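Local coordinates for protein 5-dehydro-2-deoxygluconokinase (Bacillus halodurans C-125, PDB 2QCV) that probably phosphorylates 5-dehydro-2-deoxy-D-gluconate with ATP, a step of myo-inositol breakdown, as a member of the PfkB carbohydrate kinase family, at residues A[20-25]-A[99-104]; A[39-44]-A[73-78]. All blocks are in the same frame, centred on the assembly; numbering follows the deposited sequence. Where two conformers were deposited one is given.

Interaction 1: residues A[20-25]-A[99-104]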
ATOM      1  N   ALA A  20     -21.524  -4.802   8.056  1.00 27.82           N
ATOM      2  CA  ALA A  20     -22.005  -6.014   8.708  1.00 27.09           C
ATOM      3  C   ALA A  20     -20.773  -6.890   8.880  1.00 29.44           C
ATOM      4  O   ALA A  20     -20.075  -7.201   7.897  1.00 30.03           O
ATOM      5  CB  ALA A  20     -23.065  -6.723   7.886  1.00 30.12           C
ATOM      6  N   CYS A  21     -20.434  -7.214  10.129  1.00 28.15           N
ATOM      7  CA  CYS A  21     -19.219  -7.962  10.368  1.00 28.80           C
ATOM      8  C   CYS A  21     -19.469  -9.070  11.397  1.00 29.64           C
ATOM      9  O   CYS A  21     -20.601  -9.419  11.688  1.00 31.08           O
ATOM     10  CB  CYS A  21     -18.114  -6.995  10.802  1.00 30.12           C
ATOM     11  SG  CYS A  21     -18.452  -6.213  12.303  1.00 39.92           S
ATOM     12  N   ILE A  22     -18.388  -9.652  11.888  1.00 30.94           N
ATOM     13  CA  ILE A  22     -18.450 -10.695  12.914  1.00 28.71           C
ATOM     14  C   ILE A  22     -18.037 -10.128  14.255  1.00 31.15           C
ATOM     15  O   ILE A  22     -16.964  -9.533  14.401  1.00 28.36           O
ATOM     16  CB  ILE A  22     -17.525 -11.859  12.567  1.00 30.04           C
ATOM     17  CG1 ILE A  22     -17.966 -12.491  11.228  1.00 32.69           C
ATOM     18  CG2 ILE A  22     -17.509 -12.957  13.720  1.00 27.30           C
ATOM     19  CD1 ILE A  22     -19.360 -13.099  11.313  1.00 31.00           C
ATOM     20  N   ASP A  23     -18.881 -10.360  15.246  1.00 29.91           N
ATOM     21  CA  ASP A  23     -18.519 -10.140  16.637  1.00 30.36           C
ATOM     22  C   ASP A  23     -18.209 -11.509  17.264  1.00 29.45           C
ATOM     23  O   ASP A  23     -18.934 -12.501  17.066  1.00 31.27           O
ATOM     24  CB  ASP A  23     -19.654  -9.490  17.403  1.00 28.63           C
ATOM     25  CG  ASP A  23     -19.797  -7.996  17.122  1.00 34.16           C
ATOM     26  OD1 ASP A  23     -19.006  -7.415  16.353  1.00 42.54           O
ATOM     27  OD2 ASP A  23     -20.735  -7.424  17.692  1.00 36.15           O
ATOM     28  N   LEU A  24     -17.115 -11.550  18.003  1.00 30.88           N
ATOM     29  CA  LEU A  24     -16.689 -12.736  18.737  1.00 29.33           C
ATOM     30  C   LEU A  24     -16.722 -12.332  20.208  1.00 29.80           C
ATOM     31  O   LEU A  24     -15.845 -11.650  20.716  1.00 29.02           O
ATOM     32  CB  LEU A  24     -15.329 -13.197  18.245  1.00 29.57           C
ATOM     33  CG  LEU A  24     -15.413 -13.801  16.817  1.00 29.52           C
ATOM     34  CD1 LEU A  24     -14.103 -13.772  16.050  1.00 34.13           C
ATOM     35  CD2 LEU A  24     -15.959 -15.191  16.888  1.00 29.06           C
ATOM     36  N   ASN A  25     -17.789 -12.757  20.857  1.00 31.15           N
ATOM     37  CA  ASN A  25     -18.065 -12.420  22.220  1.00 34.37           C
ATOM     38  C   ASN A  25     -17.532 -13.433  23.218  1.00 30.41           C
ATOM     39  O   ASN A  25     -17.803 -14.608  23.121  1.00 32.17           O
ATOM     40  CB  ASN A  25     -19.570 -12.295  22.394  1.00 34.00           C
ATOM     41  CG  ASN A  25     -20.135 -11.165  21.560  1.00 49.52           C
ATOM     42  OD1 ASN A  25     -20.988 -11.388  20.705  1.00 61.69           O
ATOM     43  ND2 ASN A  25     -19.607  -9.954  21.758  1.00 56.54           N
ATOM     44  N   THR A  99     -13.817 -10.228   6.250  1.00 29.66           N
ATOM     45  CA  THR A  99     -14.800  -9.606   7.111  1.00 28.71           C
ATOM     46  C   THR A  99     -14.149  -8.970   8.319  1.00 29.65           C
ATOM     47  O   THR A  99     -13.254  -9.556   8.930  1.00 28.74           O
ATOM     48  CB  THR A  99     -15.827 -10.675   7.608  1.00 30.66           C
ATOM     49  OG1 THR A  99     -16.280 -11.484   6.503  1.00 28.75           O
ATOM     50  CG2 THR A  99     -17.034 -10.026   8.348  1.00 31.06           C
ATOM     51  N   GLY A 100     -14.576  -7.770   8.697  1.00 27.81           N
ATOM     52  CA  GLY A 100     -14.059  -7.224   9.956  1.00 30.33           C
ATOM     53  C   GLY A 100     -14.457  -8.074  11.144  1.00 29.96           C
ATOM     54  O   GLY A 100     -15.475  -8.779  11.107  1.00 28.98           O
ATOM     55  N   LEU A 101     -13.645  -8.036  12.191  1.00 28.99           N
ATOM     56  CA  LEU A 101     -13.844  -8.874  13.384  1.00 29.93           C
ATOM     57  C   LEU A 101     -13.733  -8.005  14.615  1.00 31.58           C
ATOM     58  O   LEU A 101     -12.811  -7.175  14.732  1.00 32.74           O
ATOM     59  CB  LEU A 101     -12.760  -9.963  13.515  1.00 28.55           C
ATOM     60  CG  LEU A 101     -12.606 -10.984  12.392  1.00 33.15           C
ATOM     61  CD1 LEU A 101     -11.378 -11.908  12.622  1.00 29.17           C
ATOM     62  CD2 LEU A 101     -13.880 -11.796  12.252  1.00 33.05           C
ATOM     63  N   ALA A 102     -14.656  -8.197  15.541  1.00 29.92           N
ATOM     64  CA  ALA A 102     -14.572  -7.520  16.832  1.00 29.17           C
ATOM     65  C   ALA A 102     -14.515  -8.590  17.917  1.00 31.11           C
ATOM     66  O   ALA A 102     -15.487  -9.287  18.126  1.00 35.90           O
ATOM     67  CB  ALA A 102     -15.788  -6.605  17.015  1.00 30.13           C
ATOM     68  N   PHE A 103     -13.379  -8.724  18.598  1.00 31.51           N
ATOM     69  CA  PHE A 103     -13.295  -9.583  19.776  1.00 31.10           C
ATOM     70  C   PHE A 103     -13.604  -8.737  20.993  1.00 31.43           C
ATOM     71  O   PHE A 103     -13.003  -7.667  21.183  1.00 29.95           O
ATOM     72  CB  PHE A 103     -11.894 -10.148  19.953  1.00 29.98           C
ATOM     73  CG  PHE A 103     -11.477 -11.116  18.893  1.00 26.09           C
ATOM     74  CD1 PHE A 103     -10.972 -10.662  17.678  1.00 28.97           C
ATOM     75  CD2 PHE A 103     -11.535 -12.486  19.139  1.00 30.13           C
ATOM     76  CE1 PHE A 103     -10.578 -11.582  16.706  1.00 26.46           C
ATOM     77  CE2 PHE A 103     -11.115 -13.397  18.180  1.00 30.84           C
ATOM     78  CZ  PHE A 103     -10.668 -12.958  16.980  1.00 27.35           C
ATOM     79  N   THR A 104     -14.510  -9.202  21.833  1.00 31.92           N
ATOM     80  CA  THR A 104     -14.950  -8.339  22.947  1.00 34.55           C
ATOM     81  C   THR A 104     -14.289  -8.781  24.222  1.00 35.57           C
ATOM     82  O   THR A 104     -14.131  -9.982  24.467  1.00 37.80           O
ATOM     83  CB  THR A 104     -16.469  -8.372  23.126  1.00 37.22           C
ATOM     84  OG1 THR A 104     -16.848  -9.719  23.436  1.00 40.10           O
ATOM     85  CG2 THR A 104     -17.152  -7.890  21.863  1.00 33.30           C
TER
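Leu24 lays its CD1 methyl over one face of the Phe103 ring, 4.0 Å from CD1 to the ring centroid and displaced toward the rim. Each side chain has CG anti to its own carbonyl carbon (chi1 -71° and -67°), and the shared torsion runs the two alongside each other, pointing the same way; one branch of the forked leucine end, CD1, reaches over the ring, whose flat apolar face is broad enough to receive a methyl. On the same face of the sheet Ile22 repeats the pattern with Leu101, its CB 3.7 Å from Leu101 CD2, while the CG2 methyl of Thr99 tucks in beside Ile22 CG1.

Beneath these side chains the backbones run parallel and in register. Ile22 N gives a nearly straight bond to Gly100 O, and Ile22 O receives Ala102 N at 2.9 Å. Leu24 continues the alternation: its N reaches Ala102 O at 2.8 Å, and its O accepts Thr104 N. The opposite face carries Asp23 and the small Ala102, whose CB lies 3.4 Å from Asp23 OD1. At the far end, Asn25 ND2 donates to Thr104 OG1 at 3.2 Å, with the hydroxyl oxygen close to the amide plane; the same oxygen also takes the backbone N-H of Ala26.

Leu24, Leu101 and Phe103 pack against a second subunit, where Leu101 meets its own counterpart. The small four-stranded sheet, with strands 21-26 and 101-106 as its central parallel pair, is consistent with the lid of PfkB (ribokinase-like) kinases.

Interaction 2: residues A[39-44]-A[73-78]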
ATOM      1  N   PHE A  39     -15.207 -18.050  22.469  1.00 32.40           N
ATOM      2  CA  PHE A  39     -15.894 -16.882  21.905  1.00 32.25           C
ATOM      3  C   PHE A  39     -17.105 -17.350  21.127  1.00 30.42           C
ATOM      4  O   PHE A  39     -17.016 -18.356  20.407  1.00 30.55           O
ATOM      5  CB  PHE A  39     -14.970 -16.110  20.947  1.00 32.94           C
ATOM      6  CG  PHE A  39     -13.793 -15.474  21.626  1.00 28.21           C
ATOM      7  CD1 PHE A  39     -13.883 -14.202  22.167  1.00 32.21           C
ATOM      8  CD2 PHE A  39     -12.602 -16.160  21.733  1.00 35.60           C
ATOM      9  CE1 PHE A  39     -12.797 -13.614  22.798  1.00 32.88           C
ATOM     10  CE2 PHE A  39     -11.513 -15.590  22.372  1.00 42.27           C
ATOM     11  CZ  PHE A  39     -11.609 -14.317  22.913  1.00 38.28           C
ATOM     12  N   SER A  40     -18.223 -16.636  21.279  1.00 33.33           N
ATOM     13  CA  SER A  40     -19.423 -16.927  20.499  0.50 32.79           C
ATOM     14  C   SER A  40     -19.546 -15.957  19.319  1.00 30.38           C
ATOM     15  O   SER A  40     -19.285 -14.752  19.453  1.00 31.73           O
ATOM     16  CB  SER A  40     -20.668 -16.879  21.386  0.50 33.64           C
ATOM     17  OG  SER A  40     -20.705 -15.657  22.085  0.50 37.73           O
ATOM     18  N   LYS A  41     -19.910 -16.512  18.169  1.00 30.48           N
ATOM     19  CA  LYS A  41     -20.008 -15.801  16.895  1.00 29.35           C
ATOM     20  C   LYS A  41     -21.384 -15.168  16.693  1.00 31.04           C
ATOM     21  O   LYS A  41     -22.414 -15.857  16.712  1.00 30.72           O
ATOM     22  CB  LYS A  41     -19.765 -16.782  15.759  1.00 31.91           C
ATOM     23  CG  LYS A  41     -19.630 -16.182  14.402  1.00 30.45           C
ATOM     24  CD  LYS A  41     -19.437 -17.224  13.336  1.00 30.10           C
ATOM     25  CE  LYS A  41     -20.719 -17.994  13.075  1.00 31.39           C
ATOM     26  NZ  LYS A  41     -20.560 -19.020  12.023  1.00 32.45           N
ATOM     27  N   TYR A  42     -21.380 -13.857  16.461  1.00 29.17           N
ATOM     28  CA  TYR A  42     -22.589 -13.096  16.171  1.00 29.53           C
ATOM     29  C   TYR A  42     -22.341 -12.181  14.970  1.00 31.16           C
ATOM     30  O   TYR A  42     -21.193 -11.875  14.623  1.00 28.53           O
ATOM     31  CB  TYR A  42     -22.974 -12.238  17.364  1.00 31.62           C
ATOM     32  CG  TYR A  42     -23.405 -13.019  18.543  1.00 38.22           C
ATOM     33  CD1 TYR A  42     -24.702 -13.493  18.641  1.00 50.24           C
ATOM     34  CD2 TYR A  42     -22.534 -13.287  19.567  1.00 44.27           C
ATOM     35  CE1 TYR A  42     -25.101 -14.220  19.728  1.00 47.68           C
ATOM     36  CE2 TYR A  42     -22.924 -14.016  20.652  1.00 44.33           C
ATOM     37  CZ  TYR A  42     -24.196 -14.487  20.726  1.00 45.80           C
ATOM     38  OH  TYR A  42     -24.579 -15.199  21.830  1.00 55.56           O
ATOM     39  N   VAL A  43     -23.419 -11.724  14.336  1.00 28.69           N
ATOM     40  CA  VAL A  43     -23.283 -10.637  13.371  1.00 29.30           C
ATOM     41  C   VAL A  43     -23.100  -9.364  14.215  1.00 28.75           C
ATOM     42  O   VAL A  43     -23.810  -9.146  15.227  1.00 30.12           O
ATOM     43  CB  VAL A  43     -24.528 -10.463  12.460  1.00 29.70           C
ATOM     44  CG1 VAL A  43     -24.370  -9.211  11.558  1.00 27.37           C
ATOM     45  CG2 VAL A  43     -24.797 -11.738  11.639  1.00 26.04           C
ATOM     46  N   GLY A  44     -22.196  -8.508  13.789  1.00 30.20           N
ATOM     47  CA  GLY A  44     -22.049  -7.174  14.415  1.00 29.15           C
ATOM     48  C   GLY A  44     -21.878  -6.091  13.382  1.00 28.96           C
ATOM     49  O   GLY A  44     -22.114  -6.317  12.192  1.00 29.59           O
ATOM     50  N   GLY A  73     -18.872 -14.195   5.586  1.00 29.50           N
ATOM     51  CA  GLY A  73     -19.831 -13.454   4.776  1.00 28.15           C
ATOM     52  C   GLY A  73     -21.113 -14.246   4.591  1.00 27.79           C
ATOM     53  O   GLY A  73     -22.176 -13.702   4.689  1.00 26.50           O
ATOM     54  N   ARG A  74     -21.022 -15.547   4.331  1.00 29.08           N
ATOM     55  CA  ARG A  74     -22.236 -16.337   4.127  1.00 28.18           C
ATOM     56  C   ARG A  74     -23.051 -16.491   5.392  1.00 27.42           C
ATOM     57  O   ARG A  74     -24.284 -16.511   5.341  1.00 29.26           O
ATOM     58  CB  ARG A  74     -21.922 -17.692   3.521  1.00 30.41           C
ATOM     59  CG  ARG A  74     -21.337 -17.567   2.158  1.00 34.97           C
ATOM     60  CD  ARG A  74     -21.230 -18.892   1.455  1.00 40.10           C
ATOM     61  NE  ARG A  74     -20.213 -19.791   2.014  1.00 42.01           N
ATOM     62  CZ  ARG A  74     -18.922 -19.800   1.675  1.00 38.46           C
ATOM     63  NH1 ARG A  74     -18.431 -18.956   0.788  1.00 38.16           N
ATOM     64  NH2 ARG A  74     -18.120 -20.694   2.221  1.00 43.01           N
ATOM     65  N   PHE A  75     -22.384 -16.581   6.539  1.00 28.70           N
ATOM     66  CA  PHE A  75     -23.094 -16.551   7.803  1.00 26.87           C
ATOM     67  C   PHE A  75     -23.867 -15.252   8.021  1.00 29.74           C
ATOM     68  O   PHE A  75     -25.025 -15.276   8.467  1.00 31.30           O
ATOM     69  CB  PHE A  75     -22.153 -16.786   8.977  1.00 28.20           C
ATOM     70  CG  PHE A  75     -22.749 -16.432  10.297  1.00 27.80           C
ATOM     71  CD1 PHE A  75     -23.713 -17.238  10.886  1.00 31.63           C
ATOM     72  CD2 PHE A  75     -22.355 -15.249  10.955  1.00 30.25           C
ATOM     73  CE1 PHE A  75     -24.280 -16.885  12.091  1.00 35.52           C
ATOM     74  CE2 PHE A  75     -22.908 -14.896  12.169  1.00 33.94           C
ATOM     75  CZ  PHE A  75     -23.864 -15.700  12.746  1.00 31.03           C
ATOM     76  N   ILE A  76     -23.216 -14.131   7.750  1.00 28.34           N
ATOM     77  CA  ILE A  76     -23.838 -12.810   7.919  1.00 27.71           C
ATOM     78  C   ILE A  76     -25.087 -12.749   7.037  1.00 27.29           C
ATOM     79  O   ILE A  76     -26.154 -12.372   7.509  1.00 28.54           O
ATOM     80  CB  ILE A  76     -22.873 -11.665   7.551  1.00 26.95           C
ATOM     81  CG1 ILE A  76     -21.812 -11.432   8.649  1.00 25.86           C
ATOM     82  CG2 ILE A  76     -23.628 -10.345   7.345  1.00 27.29           C
ATOM     83  CD1 ILE A  76     -20.532 -10.756   8.189  1.00 28.43           C
ATOM     84  N   GLU A  77     -24.972 -13.153   5.773  1.00 27.64           N
ATOM     85  CA  GLU A  77     -26.140 -13.110   4.874  1.00 27.49           C
ATOM     86  C   GLU A  77     -27.249 -14.030   5.371  1.00 27.96           C
ATOM     87  O   GLU A  77     -28.409 -13.652   5.413  1.00 27.66           O
ATOM     88  CB  GLU A  77     -25.756 -13.496   3.434  1.00 28.30           C
ATOM     89  CG  GLU A  77     -26.877 -13.302   2.397  1.00 28.94           C
ATOM     90  CD  GLU A  77     -27.947 -14.382   2.411  1.00 35.09           C
ATOM     91  OE1 GLU A  77     -27.646 -15.578   2.739  1.00 30.85           O
ATOM     92  OE2 GLU A  77     -29.126 -14.042   2.106  1.00 29.74           O
ATOM     93  N   SER A  78     -26.891 -15.257   5.747  1.00 29.38           N
ATOM     94  CA  SER A  78     -27.873 -16.230   6.171  0.50 29.34           C
ATOM     95  C   SER A  78     -28.575 -15.847   7.464  1.00 29.05           C
ATOM     96  O   SER A  78     -29.788 -16.057   7.599  1.00 29.61           O
ATOM     97  CB  SER A  78     -27.226 -17.610   6.278  0.50 30.44           C
ATOM     98  OG  SER A  78     -26.713 -17.967   5.006  0.50 40.32           O
TER
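Over the centre of the Phe75 ring sits the CE methylene of Lys41, 3.6 Å from CE to the ring centroid and almost exactly on the ring normal. The ammonium follows it over the same face, with NZ 4.1 Å from that centroid, so a CH-pi contact and a cation-pi contact share one aromatic surface. Lysine suits this place because its methylene chain is apolar up to a charged tip, so one side chain can offer both CH groups and a cation to the ring. Val43 CG2 approaches the ring obliquely, 3.7 Å from Phe75 CE2, and also lies 4.2 Å from Ile76 CG1, filling the angle between two successive helix residues. The carbonyl carbon of Tyr42 comes to the ring edge, 3.9 Å from Phe75 CE2.

Torsions bring the two main partners tip to tip. Lys41 leaves the strand with CG anti to the backbone N (chi1 -171°) and stays extended until chi3, where the chain turns (chi3 72°) and sets CE and NZ over the ring. Phe75 likewise has CG anti to its backbone N (chi1 166°), which throws the ring from the helix toward the strand.

Further out, Ile22 of the neighbouring strand touches both Lys41 and Phe75, and Ala48 and Ile52 of helix 46-56 pack on Val43. A second subunit contributes the outer partners: its Thr36 O accepts a hydrogen bond from Lys41 NZ, its Met33 packs on Lys41 and its Met37 on Phe75.

The ammonium of the buried Lys41 thus meets a pi face and a carbonyl oxygen of another chain, surroundings that would be expected to stabilise its positive charge and that tie this strand-helix junction to the subunit interface.

In the fold
Interactions 1 and 2 lie with their centres about 8 Å apart, on the same side of the chain's centre. Along the sequence the order is 20-25, 39-44, 73-78, 99-104, so interaction 2 is nested within the loop that interaction 1 closes. Strand 21-26 joins them: it pairs in parallel with 101-106 on one side and antiparallel with 38-44 on the other. Interaction 1 therefore builds the middle of the small sheet, whereas interaction 2 ties the strand outermost within the chain to helix 71-82; there the sheet continues into the second subunit. Both contacts reach that subunit, so the probable lid sheet, helix 71-82 and the interface are contiguous.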